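Local coordinates for protein thermotoga maritima TmcAL (Thermotoga maritima, PDB 5Y0T) that is a two-subunit member of the HIGH nucleotidyl transferase family (HUP clan), modelled with adenosine-5'-rp-alpha-thio-triphosphate bound, at residues Ala54-Ala59 against His417-Arg422; Leu60-Asp65 against Pro230-Glu235; Phe74-Ala79 against Leu313-Val318; Arg239-Asn242 against Gly246-Phe249; Glu251-Phe256 against Thr395-Met400. All coordinates share one frame; numbering follows the deposited sequence.

Interaction 1. Residues Ala54-Ala59 against His417-Arg422; sequences ARAEIA and HPIFLR
Ile419 lays its CG2 methyl across the base of the Glu57 side chain, with CG2 3.8 Å from Glu57 CB and equally near Glu57 CG. The two side chains cross at about a right angle, and the methyl rests on the aliphatic stem, CB and CG. The extended chain of Glu57 (chi1 -177°, chi2 180°) lays that stem alongside Ile419 and takes the carboxylate to Arg61 and Arg239. There OE1 forms a salt bridge with Arg239 and OE2 one with Arg61, so a largely buried acid is held by two positive partners, which would be expected to favour its ionised form. The other branch of Ile419 faces the preceding residue of the helix, CG1 coming to 4.4 Å from Ala56 CB, a looser approach. Two residues along the strand, Leu421 places CD1 4.2 Å from the Glu57 carbonyl O and 4.4 Å from Glu57 CG, so Glu57 is touched by both inward-facing strand residues. Ile419 and Leu421 also rest on Leu60, one turn further on. The short segment axes run nearly in the same direction, at 26°, coming within 8.7 Å of each other. Strand 419-421 is tied by backbone hydrogen bonds to strand 337-343, while helix 52-61 links the parallel strands 32-38 and 66-70: this is helix-on-sheet packing on a beta-alpha-beta crossover of an alpha/beta fold.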
# COMPACT_ATOMS: atom_id res chain seq x y z
N ALA A 54 21.95 -11.95 6.52
CA ALA A 54 22.96 -12.56 5.67
C ALA A 54 24.18 -11.64 5.51
O ALA A 54 25.33 -12.08 5.62
CB ALA A 54 22.37 -12.90 4.31
N ARG A 55 23.94 -10.36 5.26
CA ARG A 55 25.06 -9.45 5.03
C ARG A 55 25.83 -9.18 6.34
O ARG A 55 27.04 -9.00 6.31
CB ARG A 55 24.57 -8.16 4.36
CG ARG A 55 24.51 -8.30 2.82
CD ARG A 55 23.50 -7.34 2.16
NE ARG A 55 23.59 -5.98 2.70
CZ ARG A 55 22.64 -5.42 3.43
NH1 ARG A 55 21.51 -6.09 3.68
NH2 ARG A 55 22.79 -4.19 3.90
N ALA A 56 25.14 -9.19 7.48
CA ALA A 56 25.83 -9.09 8.78
C ALA A 56 26.80 -10.26 8.97
O ALA A 56 27.94 -10.09 9.44
CB ALA A 56 24.83 -9.04 9.93
N GLU A 57 26.36 -11.46 8.62
CA GLU A 57 27.23 -12.62 8.78
C GLU A 57 28.47 -12.51 7.89
O GLU A 57 29.58 -12.85 8.33
CB GLU A 57 26.48 -13.93 8.48
CG GLU A 57 27.36 -15.12 8.73
CD GLU A 57 26.68 -16.45 8.46
OE1 GLU A 57 25.43 -16.52 8.45
OE2 GLU A 57 27.42 -17.43 8.26
N ILE A 58 28.28 -12.07 6.65
CA ILE A 58 29.45 -11.84 5.78
C ILE A 58 30.42 -10.83 6.39
O ILE A 58 31.64 -11.05 6.39
CB ILE A 58 29.02 -11.34 4.38
CG1 ILE A 58 28.14 -12.39 3.67
CG2 ILE A 58 30.26 -11.01 3.54
CD1 ILE A 58 27.39 -11.86 2.44
N ALA A 59 29.89 -9.76 6.96
CA ALA A 59 30.76 -8.73 7.54
C ALA A 59 31.61 -9.33 8.66
O ALA A 59 32.84 -9.13 8.72
CB ALA A 59 29.93 -7.54 8.06
N HIS A 417 17.92 -14.11 15.80
CA HIS A 417 18.73 -13.40 16.79
C HIS A 417 20.03 -12.91 16.14
O HIS A 417 20.36 -13.33 15.04
CB HIS A 417 18.99 -14.33 18.00
CG HIS A 417 17.75 -14.55 18.82
ND1 HIS A 417 16.94 -15.65 18.66
CD2 HIS A 417 17.15 -13.77 19.76
CE1 HIS A 417 15.90 -15.56 19.48
NE2 HIS A 417 16.01 -14.43 20.16
N PRO A 418 20.76 -11.99 16.81
CA PRO A 418 22.04 -11.53 16.26
C PRO A 418 22.90 -12.69 15.79
O PRO A 418 23.05 -13.69 16.51
CB PRO A 418 22.69 -10.85 17.46
CG PRO A 418 21.53 -10.28 18.22
CD PRO A 418 20.41 -11.27 18.05
N ILE A 419 23.46 -12.56 14.60
CA ILE A 419 24.36 -13.60 14.10
C ILE A 419 25.51 -13.78 15.08
O ILE A 419 26.05 -12.79 15.58
CB ILE A 419 24.92 -13.25 12.71
CG1 ILE A 419 23.79 -12.86 11.75
CG2 ILE A 419 25.83 -14.38 12.18
CD1 ILE A 419 22.66 -13.89 11.69
N PHE A 420 25.89 -15.02 15.36
CA PHE A 420 27.07 -15.26 16.21
C PHE A 420 28.04 -16.28 15.60
O PHE A 420 27.63 -17.37 15.20
CB PHE A 420 26.65 -15.74 17.61
CG PHE A 420 27.82 -15.98 18.54
CD1 PHE A 420 28.45 -14.91 19.16
CD2 PHE A 420 28.33 -17.25 18.72
CE1 PHE A 420 29.56 -15.11 19.99
CE2 PHE A 420 29.44 -17.46 19.55
CZ PHE A 420 30.05 -16.39 20.18
N LEU A 421 29.33 -15.94 15.59
CA LEU A 421 30.34 -16.85 15.06
C LEU A 421 31.42 -17.06 16.08
O LEU A 421 31.92 -16.08 16.65
CB LEU A 421 30.96 -16.30 13.76
CG LEU A 421 30.00 -15.94 12.63
CD1 LEU A 421 30.77 -15.40 11.43
CD2 LEU A 421 29.19 -17.15 12.25
N ARG A 422 31.80 -18.31 16.33
CA ARG A 422 32.90 -18.59 17.23
C ARG A 422 34.21 -18.21 16.55
O ARG A 422 34.30 -18.17 15.33
CB ARG A 422 32.91 -20.06 17.63
CG ARG A 422 31.65 -20.46 18.37
CD ARG A 422 31.78 -21.86 18.93
NE ARG A 422 32.81 -21.93 19.95
CZ ARG A 422 33.01 -22.98 20.73
NH1 ARG A 422 32.25 -24.06 20.60
NH2 ARG A 422 33.98 -22.95 21.64

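Interaction 2. Residues Leu60-Asp65 against Pro230-Glu235; sequences LRMGVD and PEDSFE
Met62 hooks its end over the start of helix 231-242, and this is where the contact is tight. The methyl CE stands 3.4 Å from Asp232 CB and 3.5 Å from Asp232 OD2, while SD rests on Pro230, 3.7 Å from its CB. Bends at chi2 (-64°) and chi3 (94°) turn the thioether toward the helix, although the side chain sets out along the flank of the contact. Pro230 occupies the N-cap position, so the sulfur sits against a ring at the very beginning of the helix. Phe13 touches both Met62 and Pro230.

The solvent side is looser. Arg61 runs extended across Asp232 at about a right angle, and its aliphatic part makes the touch, CB lying 3.8 Å from Asp232 OD2. The charged ends merely face one another: Arg61 NH1 is 4.2 Å from Asp232 OD1, beyond a salt bridge, with guanidinium and carboxylate planes turned 67° apart. The arginine's firm partner is Glu57, one turn back. Asp232 lies in the first turn of its helix, whose N-terminal end would be expected to favour its negative charge.

Just past Met62, Gly63 ends helix 52-61 in a Schellman motif, and the chain turns into strand 66-70. The contact thus joins the C-terminal end of helix 52-61 to the N-terminal end of helix 231-242, with helix 15-28 touching Pro230 and strand 419-421 touching Leu60 and Arg61.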
# COMPACT_ATOMS: atom_id res chain seq x y z
N LEU A 60 30.97 -10.13 9.51
CA LEU A 60 31.69 -10.84 10.57
C LEU A 60 32.77 -11.74 10.00
O LEU A 60 33.90 -11.78 10.51
CB LEU A 60 30.72 -11.69 11.40
CG LEU A 60 29.63 -10.90 12.13
CD1 LEU A 60 28.81 -11.87 13.00
CD2 LEU A 60 30.24 -9.77 12.97
N ARG A 61 32.44 -12.50 8.96
CA ARG A 61 33.43 -13.39 8.36
C ARG A 61 34.60 -12.63 7.76
O ARG A 61 35.72 -13.16 7.66
CB ARG A 61 32.77 -14.28 7.31
CG ARG A 61 31.85 -15.31 7.94
CD ARG A 61 31.33 -16.30 6.93
NE ARG A 61 30.60 -17.38 7.59
CZ ARG A 61 30.16 -18.47 6.97
NH1 ARG A 61 30.38 -18.62 5.66
NH2 ARG A 61 29.51 -19.40 7.65
N MET A 62 34.37 -11.39 7.37
CA MET A 62 35.38 -10.63 6.67
C MET A 62 36.27 -9.83 7.60
O MET A 62 37.20 -9.16 7.14
CB MET A 62 34.74 -9.71 5.63
CG MET A 62 34.01 -10.46 4.52
SD MET A 62 35.06 -11.49 3.47
CE MET A 62 34.95 -13.09 4.26
N GLY A 63 36.05 -9.96 8.91
CA GLY A 63 36.86 -9.25 9.89
C GLY A 63 36.20 -8.18 10.75
O GLY A 63 36.86 -7.56 11.57
N VAL A 64 34.89 -7.98 10.61
CA VAL A 64 34.16 -7.13 11.58
C VAL A 64 33.84 -7.91 12.88
O VAL A 64 33.49 -9.09 12.83
CB VAL A 64 32.84 -6.58 10.97
CG1 VAL A 64 32.08 -5.79 12.01
CG2 VAL A 64 33.14 -5.68 9.75
N ASP A 65 34.02 -7.28 14.05
CA ASP A 65 33.72 -7.95 15.33
C ASP A 65 32.26 -7.83 15.74
O ASP A 65 31.71 -8.75 16.32
CB ASP A 65 34.58 -7.39 16.46
CG ASP A 65 36.07 -7.59 16.19
OD1 ASP A 65 36.82 -6.60 16.24
OD2 ASP A 65 36.47 -8.73 15.91
N PRO A 230 34.59 -11.78 -2.40
CA PRO A 230 35.34 -12.74 -1.58
C PRO A 230 34.56 -14.06 -1.49
O PRO A 230 33.32 -14.05 -1.58
CB PRO A 230 35.43 -12.05 -0.21
CG PRO A 230 35.21 -10.60 -0.48
CD PRO A 230 34.25 -10.55 -1.65
N GLU A 231 35.26 -15.16 -1.30
CA GLU A 231 34.64 -16.48 -1.26
C GLU A 231 33.49 -16.59 -0.25
O GLU A 231 32.40 -17.09 -0.58
CB GLU A 231 35.70 -17.54 -0.95
CG GLU A 231 35.20 -18.97 -1.12
CD GLU A 231 36.30 -19.99 -0.93
OE1 GLU A 231 37.42 -19.60 -0.53
OE2 GLU A 231 36.05 -21.19 -1.19
N ASP A 232 33.70 -16.12 0.97
CA ASP A 232 32.63 -16.24 1.97
C ASP A 232 31.41 -15.40 1.60
O ASP A 232 30.28 -15.74 1.97
CB ASP A 232 33.11 -15.84 3.36
CG ASP A 232 34.02 -16.88 3.99
OD1 ASP A 232 34.02 -18.05 3.55
OD2 ASP A 232 34.74 -16.53 4.94
N SER A 233 31.64 -14.30 0.89
CA SER A 233 30.53 -13.45 0.49
C SER A 233 29.71 -14.16 -0.59
O SER A 233 28.49 -14.22 -0.51
CB SER A 233 31.04 -12.09 -0.03
OG SER A 233 29.97 -11.32 -0.52
N PHE A 234 30.41 -14.71 -1.58
CA PHE A 234 29.75 -15.46 -2.64
C PHE A 234 29.00 -16.67 -2.08
O PHE A 234 27.90 -16.99 -2.52
CB PHE A 234 30.76 -15.91 -3.69
CG PHE A 234 30.13 -16.56 -4.90
CD1 PHE A 234 29.40 -15.79 -5.81
CD2 PHE A 234 30.22 -17.93 -5.11
CE1 PHE A 234 28.80 -16.38 -6.91
CE2 PHE A 234 29.61 -18.52 -6.21
CZ PHE A 234 28.91 -17.74 -7.11
N GLU A 235 29.63 -17.35 -1.11
CA GLU A 235 29.04 -18.54 -0.51
C GLU A 235 27.71 -18.21 0.16
O GLU A 235 26.72 -18.91 -0.03
CB GLU A 235 30.00 -19.16 0.51
CG GLU A 235 29.76 -20.63 0.78
CD GLU A 235 29.99 -21.49 -0.46
OE1 GLU A 235 30.88 -21.15 -1.27
OE2 GLU A 235 29.27 -22.50 -0.62

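Interaction 3. Residues Phe74-Ala79 against Leu313-Val318; sequences FATQDA and LALFSV
Thr76 holds OG1 between its backbone N and carbonyl carbon (chi1 57°), and Phe316 swings its ring away from its own carbonyl carbon (chi1 -68°); together these settings bring the hydroxyl to the rim of the ring. OG1 lies at the edge, near the ring plane, 3.1 Å from Phe316 CE1. The Thr76 carbonyl O is just as close to the next ring atom, 3.1 Å from Phe316 CZ, but it comes from well off the ring plane. The hydroxyl is already committed to Val72 O by a hydrogen bond. The carbonyl O, by contrast, is buried by the contact and has no polar partner in the model.

Gln77 completes the seat: its CA sits at the edge of the ring, in plane, and its CG is 3.9 Å from Phe316 CZ. Its amide, turned well away from the ring plane, is fixed by Asn330 and by Val73 O. On the other branch of the threonine, CG2 packs on Leu315 CD1 at 4.0 Å. The Phe316 ring of helix 307-318 thus packs on the residues that follow helix 72-75. That short helix comes directly after strand 66-70, a parallel neighbour of strand 32-38 in the alpha/beta core, so the contact joins a turn of this core to helix 307-318, with side chain against backbone.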
# COMPACT_ATOMS: atom_id res chain seq x y z
N PHE A 74 17.63 6.78 8.77
CA PHE A 74 18.92 7.29 8.25
C PHE A 74 19.45 6.57 7.02
O PHE A 74 19.99 7.20 6.12
CB PHE A 74 19.97 7.26 9.36
CG PHE A 74 19.50 7.94 10.62
CD1 PHE A 74 19.32 9.32 10.64
CD2 PHE A 74 19.16 7.20 11.75
CE1 PHE A 74 18.85 9.96 11.78
CE2 PHE A 74 18.70 7.83 12.90
CZ PHE A 74 18.53 9.21 12.91
N ALA A 75 19.34 5.24 7.02
CA ALA A 75 19.91 4.42 5.95
C ALA A 75 19.39 4.78 4.56
O ALA A 75 20.08 4.59 3.56
CB ALA A 75 19.66 2.91 6.25
N THR A 76 18.13 5.23 4.50
CA THR A 76 17.52 5.62 3.25
C THR A 76 17.50 7.12 2.96
O THR A 76 16.80 7.54 2.05
CB THR A 76 16.08 5.07 3.14
OG1 THR A 76 15.31 5.54 4.24
CG2 THR A 76 16.12 3.53 3.15
N GLN A 77 18.17 7.93 3.77
CA GLN A 77 18.21 9.37 3.46
C GLN A 77 19.33 9.73 2.49
O GLN A 77 20.19 8.90 2.20
CB GLN A 77 18.40 10.20 4.72
CG GLN A 77 17.14 10.48 5.47
CD GLN A 77 17.37 11.46 6.60
OE1 GLN A 77 17.56 12.65 6.37
NE2 GLN A 77 17.36 10.95 7.83
N ASP A 78 19.36 10.99 2.07
CA ASP A 78 20.47 11.48 1.27
C ASP A 78 21.69 11.53 2.18
O ASP A 78 21.60 11.22 3.37
CB ASP A 78 20.17 12.86 0.65
CG ASP A 78 19.86 13.94 1.69
OD1 ASP A 78 20.25 13.82 2.88
OD2 ASP A 78 19.23 14.95 1.31
N ALA A 79 22.83 11.92 1.62
CA ALA A 79 24.10 11.77 2.31
C ALA A 79 24.14 12.45 3.68
O ALA A 79 24.71 11.91 4.61
CB ALA A 79 25.24 12.29 1.43
N LEU A 313 12.40 8.82 -2.33
CA LEU A 313 11.06 9.33 -2.06
C LEU A 313 9.97 8.25 -2.16
O LEU A 313 8.98 8.30 -1.43
CB LEU A 313 10.72 10.48 -3.01
CG LEU A 313 11.42 11.82 -2.73
CD1 LEU A 313 11.04 12.86 -3.78
CD2 LEU A 313 11.08 12.32 -1.34
N ALA A 314 10.15 7.29 -3.06
CA ALA A 314 9.22 6.16 -3.14
C ALA A 314 9.25 5.31 -1.87
O ALA A 314 8.21 4.86 -1.41
CB ALA A 314 9.51 5.31 -4.36
N LEU A 315 10.43 5.09 -1.30
CA LEU A 315 10.53 4.31 -0.06
C LEU A 315 9.94 5.09 1.11
O LEU A 315 9.20 4.53 1.92
CB LEU A 315 11.98 3.94 0.25
CG LEU A 315 12.65 2.96 -0.71
CD1 LEU A 315 14.02 2.54 -0.15
CD2 LEU A 315 11.78 1.75 -0.93
N PHE A 316 10.24 6.38 1.18
CA PHE A 316 9.66 7.23 2.22
C PHE A 316 8.14 7.24 2.13
O PHE A 316 7.44 7.23 3.15
CB PHE A 316 10.17 8.66 2.12
CG PHE A 316 11.62 8.82 2.46
CD1 PHE A 316 12.26 7.87 3.25
CD2 PHE A 316 12.35 9.91 2.00
CE1 PHE A 316 13.61 8.02 3.58
CE2 PHE A 316 13.69 10.06 2.31
CZ PHE A 316 14.32 9.12 3.10
N SER A 317 7.62 7.24 0.90
CA SER A 317 6.17 7.22 0.73
C SER A 317 5.54 5.90 1.18
O SER A 317 4.56 5.88 1.92
CB SER A 317 5.81 7.49 -0.73
OG SER A 317 6.29 8.76 -1.13
N VAL A 318 6.10 4.78 0.73
CA VAL A 318 5.49 3.50 1.05
C VAL A 318 5.59 3.19 2.55
O VAL A 318 4.72 2.54 3.12
CB VAL A 318 6.10 2.36 0.21
CG1 VAL A 318 7.45 1.92 0.78
CG2 VAL A 318 5.15 1.19 0.13

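Interaction 4. Residues Arg239-Asn242 against Gly246-Phe249; sequences REIN and GPVF
Ile241 and Pro247 cross obliquely, the CG1 branch of the isoleucine reaching the proline ring at CD, 4.0 Å away. Setting CG1 opposite its own carbonyl carbon (chi1 -65°) also brings that branch over the Gly246 carbonyl, with CG1 3.7 Å from Gly246 O. The same oxygen receives the Ile241 backbone in a CA-H...O contact, 3.4 Å from Ile241 CA and fairly straight, with 160° at the hydrogen. The peptide joining Gly246 to Pro247 is cis. Close by, Glu240 O and Gly246 N are 3.3 Å apart.

Glu240 directs its carboxylate away from the returning loop, to its neighbour Arg239. The guanidinium takes it side-on: NE and NH2 each lie 2.9 Å from Glu240 OE2, which stays in the guanidinium plane. The oxygen is used unevenly, giving its anti lone pair to NE while NH2 comes from above the carboxylate plane. Arg245 adds a further salt bridge to OE2, so the acid is wrapped by two arginines.

The contact closes the turn after helix 231-242, folding the following chain back on the helix's last turn. Helix 52-61 touches it at Ala54, Val49 touches Pro247, and the loop runs on toward helix 254-261.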
# COMPACT_ATOMS: atom_id res chain seq x y z
N ARG A 239 23.90 -19.27 -0.77
CA ARG A 239 23.06 -19.83 0.28
C ARG A 239 21.67 -19.21 0.27
O ARG A 239 20.65 -19.92 0.33
CB ARG A 239 23.68 -19.63 1.67
CG ARG A 239 22.86 -20.23 2.82
CD ARG A 239 23.34 -19.75 4.18
NE ARG A 239 22.86 -18.41 4.48
CZ ARG A 239 23.31 -17.65 5.47
NH1 ARG A 239 24.29 -18.10 6.25
NH2 ARG A 239 22.80 -16.44 5.68
N GLU A 240 21.62 -17.89 0.19
CA GLU A 240 20.34 -17.19 0.22
C GLU A 240 19.55 -17.48 -1.05
O GLU A 240 18.32 -17.64 -1.02
CB GLU A 240 20.53 -15.68 0.40
CG GLU A 240 21.21 -15.31 1.70
CD GLU A 240 20.38 -15.71 2.90
OE1 GLU A 240 19.30 -15.12 3.07
OE2 GLU A 240 20.79 -16.63 3.66
N ILE A 241 20.24 -17.54 -2.18
CA ILE A 241 19.57 -17.83 -3.44
C ILE A 241 19.03 -19.27 -3.45
O ILE A 241 17.89 -19.51 -3.85
CB ILE A 241 20.51 -17.59 -4.63
CG1 ILE A 241 20.85 -16.09 -4.72
CG2 ILE A 241 19.89 -18.09 -5.95
CD1 ILE A 241 21.81 -15.74 -5.83
N ASN A 242 19.84 -20.22 -2.96
CA ASN A 242 19.41 -21.62 -2.85
C ASN A 242 18.18 -21.84 -1.99
O ASN A 242 17.44 -22.81 -2.21
CB ASN A 242 20.53 -22.49 -2.27
CG ASN A 242 21.68 -22.63 -3.22
OD1 ASN A 242 21.54 -22.39 -4.42
ND2 ASN A 242 22.84 -23.03 -2.69
N GLY A 246 16.87 -14.85 -1.97
CA GLY A 246 17.46 -13.85 -2.85
C GLY A 246 17.55 -14.36 -4.27
O GLY A 246 17.25 -15.52 -4.51
N PRO A 247 17.94 -13.50 -5.21
CA PRO A 247 18.23 -12.09 -4.99
C PRO A 247 16.93 -11.32 -4.89
O PRO A 247 15.91 -11.80 -5.38
CB PRO A 247 19.02 -11.68 -6.24
CG PRO A 247 18.48 -12.59 -7.32
CD PRO A 247 18.12 -13.90 -6.62
N VAL A 248 16.95 -10.16 -4.24
CA VAL A 248 15.80 -9.28 -4.21
C VAL A 248 16.16 -8.02 -4.97
O VAL A 248 17.17 -7.38 -4.67
CB VAL A 248 15.39 -8.92 -2.76
CG1 VAL A 248 14.24 -7.90 -2.77
CG2 VAL A 248 14.99 -10.19 -1.98
N PHE A 249 15.35 -7.66 -5.97
CA PHE A 249 15.65 -6.47 -6.79
C PHE A 249 14.53 -5.44 -6.68
O PHE A 249 13.39 -5.79 -6.38
CB PHE A 249 15.85 -6.84 -8.27
CG PHE A 249 17.04 -7.72 -8.54
CD1 PHE A 249 18.33 -7.27 -8.27
CD2 PHE A 249 16.88 -8.98 -9.09
CE1 PHE A 249 19.43 -8.08 -8.53
CE2 PHE A 249 17.98 -9.79 -9.35
CZ PHE A 249 19.26 -9.33 -9.07

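Interaction 5. Residues Glu251-Phe256 against Thr395-Met400; sequences ENMGDF and TNFYSM
Phe256 offers a ring face to the edge of Phe397, a T-shaped pair with centroids 5.0 Å apart and planes at 70°. Phe397 CE1 stands 3.5 Å above the Phe256 plane, displaced toward the rim, and CZ is nearly as close, 3.6 Å from Phe256 CD1; seen from the other partner, Phe256 CG lies in the plane of the Phe397 ring. Both phenyls swing out opposite their backbone N (chi1 -172° in Phe256, 178° in Phe397), which turns each ring toward the other.

Met253 approaches Phe397 obliquely, its SD 4.2 Å from Phe397 CE2, a Met-aromatic contact. The extended methionine goes on to Tyr398, whose CD2 is 4.0 Å from Met253 CE. That tyrosine spends its hydroxyl on Ala48 O.

Around this pair the aromatic cluster widens: Phe319 meets Phe397 edge-to-face, and Leu263 of the second subunit also packs on Phe397. Helices 254-261 and 381-399 thus share a T-shaped pair within a buried aromatic cluster, which continues into the subunit interface where Phe256 stacks on Phe256 of the second subunit.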
# COMPACT_ATOMS: atom_id res chain seq x y z
N GLU A 251 12.97 -3.94 -8.94
CA GLU A 251 11.91 -4.15 -9.91
C GLU A 251 10.90 -5.19 -9.40
O GLU A 251 9.72 -5.15 -9.79
CB GLU A 251 12.49 -4.56 -11.27
CG GLU A 251 13.33 -5.82 -11.27
CD GLU A 251 14.82 -5.55 -11.23
OE1 GLU A 251 15.25 -4.52 -10.65
OE2 GLU A 251 15.57 -6.38 -11.79
N ASN A 252 11.32 -6.07 -8.49
CA ASN A 252 10.38 -7.00 -7.84
C ASN A 252 9.35 -6.24 -6.99
O ASN A 252 8.23 -6.72 -6.78
CB ASN A 252 11.11 -8.03 -6.95
CG ASN A 252 12.21 -8.80 -7.70
OD1 ASN A 252 13.27 -9.06 -7.15
ND2 ASN A 252 11.94 -9.17 -8.94
N MET A 253 9.74 -5.08 -6.49
CA MET A 253 8.84 -4.26 -5.68
C MET A 253 8.08 -3.21 -6.50
O MET A 253 7.28 -2.45 -5.96
CB MET A 253 9.61 -3.54 -4.58
CG MET A 253 10.23 -4.46 -3.58
SD MET A 253 11.38 -3.62 -2.49
CE MET A 253 11.76 -5.00 -1.42
N GLY A 254 8.38 -3.15 -7.79
CA GLY A 254 7.90 -2.06 -8.61
C GLY A 254 6.38 -1.98 -8.71
O GLY A 254 5.80 -0.90 -8.56
N ASP A 255 5.73 -3.11 -8.96
CA ASP A 255 4.27 -3.07 -9.10
C ASP A 255 3.63 -2.66 -7.78
O ASP A 255 2.62 -1.95 -7.79
CB ASP A 255 3.70 -4.41 -9.58
CG ASP A 255 3.75 -4.58 -11.10
OD1 ASP A 255 4.21 -3.66 -11.82
OD2 ASP A 255 3.31 -5.64 -11.59
N PHE A 256 4.20 -3.10 -6.64
CA PHE A 256 3.65 -2.66 -5.36
C PHE A 256 3.73 -1.15 -5.21
O PHE A 256 2.74 -0.51 -4.87
CB PHE A 256 4.35 -3.30 -4.14
CG PHE A 256 3.64 -2.98 -2.85
CD1 PHE A 256 3.90 -1.80 -2.17
CD2 PHE A 256 2.65 -3.82 -2.36
CE1 PHE A 256 3.21 -1.48 -1.02
CE2 PHE A 256 1.95 -3.50 -1.20
CZ PHE A 256 2.23 -2.34 -0.54
N THR A 395 11.72 -4.60 7.33
CA THR A 395 12.05 -6.03 7.27
C THR A 395 10.85 -6.86 6.84
O THR A 395 10.96 -7.75 5.99
CB THR A 395 12.58 -6.55 8.64
OG1 THR A 395 13.72 -5.78 9.02
CG2 THR A 395 12.98 -8.01 8.58
N ASN A 396 9.70 -6.58 7.44
CA ASN A 396 8.51 -7.36 7.14
C ASN A 396 8.05 -7.18 5.70
O ASN A 396 7.62 -8.13 5.05
CB ASN A 396 7.40 -7.00 8.12
CG ASN A 396 7.68 -7.50 9.52
OD1 ASN A 396 8.52 -8.39 9.72
ND2 ASN A 396 6.96 -6.96 10.51
N PHE A 397 8.14 -5.95 5.21
CA PHE A 397 7.77 -5.64 3.85
C PHE A 397 8.75 -6.30 2.88
O PHE A 397 8.36 -6.97 1.93
CB PHE A 397 7.75 -4.12 3.65
CG PHE A 397 7.44 -3.69 2.24
CD1 PHE A 397 6.13 -3.67 1.78
CD2 PHE A 397 8.45 -3.26 1.38
CE1 PHE A 397 5.83 -3.25 0.47
CE2 PHE A 397 8.17 -2.84 0.08
CZ PHE A 397 6.86 -2.82 -0.37
N TYR A 398 10.04 -6.11 3.12
CA TYR A 398 11.08 -6.72 2.29
C TYR A 398 10.90 -8.24 2.10
O TYR A 398 11.02 -8.76 0.98
CB TYR A 398 12.43 -6.41 2.92
CG TYR A 398 13.64 -7.00 2.23
CD1 TYR A 398 14.07 -8.30 2.52
CD2 TYR A 398 14.41 -6.24 1.36
CE1 TYR A 398 15.20 -8.84 1.92
CE2 TYR A 398 15.56 -6.76 0.76
CZ TYR A 398 15.94 -8.06 1.05
OH TYR A 398 17.06 -8.61 0.46
N SER A 399 10.61 -8.96 3.19
CA SER A 399 10.54 -10.42 3.15
C SER A 399 9.41 -10.95 2.26
O SER A 399 9.47 -12.08 1.78
CB SER A 399 10.39 -10.98 4.57
OG SER A 399 11.48 -10.53 5.36
N MET A 400 8.38 -10.13 2.02
CA MET A 400 7.32 -10.52 1.07
C MET A 400 7.87 -10.67 -0.35
O MET A 400 7.21 -11.24 -1.23
CB MET A 400 6.18 -9.50 1.06
CG MET A 400 5.15 -9.70 2.17
SD MET A 400 4.48 -11.37 2.18
CE MET A 400 3.63 -11.45 0.58

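The touching residues of interactions 3 and 5 are buried, those of interactions 1 and 4 partly so, and interaction 2 lies at the surface. The chemistry differs accordingly: rings carry 3 and 5, while 1, 2 and 4 set aliphatic contacts beside salt-bridged charges. Interactions 1 and 2 share helix 52-61 and touch, Leu421 CD1 lying 3.7 Å from Arg61 CG; interactions 2 and 4 use opposite ends of helix 231-242. The Glu57-Arg239 salt bridge joins interactions 1 and 4. From interaction 4, Val248 reaches Tyr398 and Met253 of interaction 5, whose Phe256 packs in turn on Val318 of interaction 3. The second subunit touches only interactions 3 and 5, chiefly the latter.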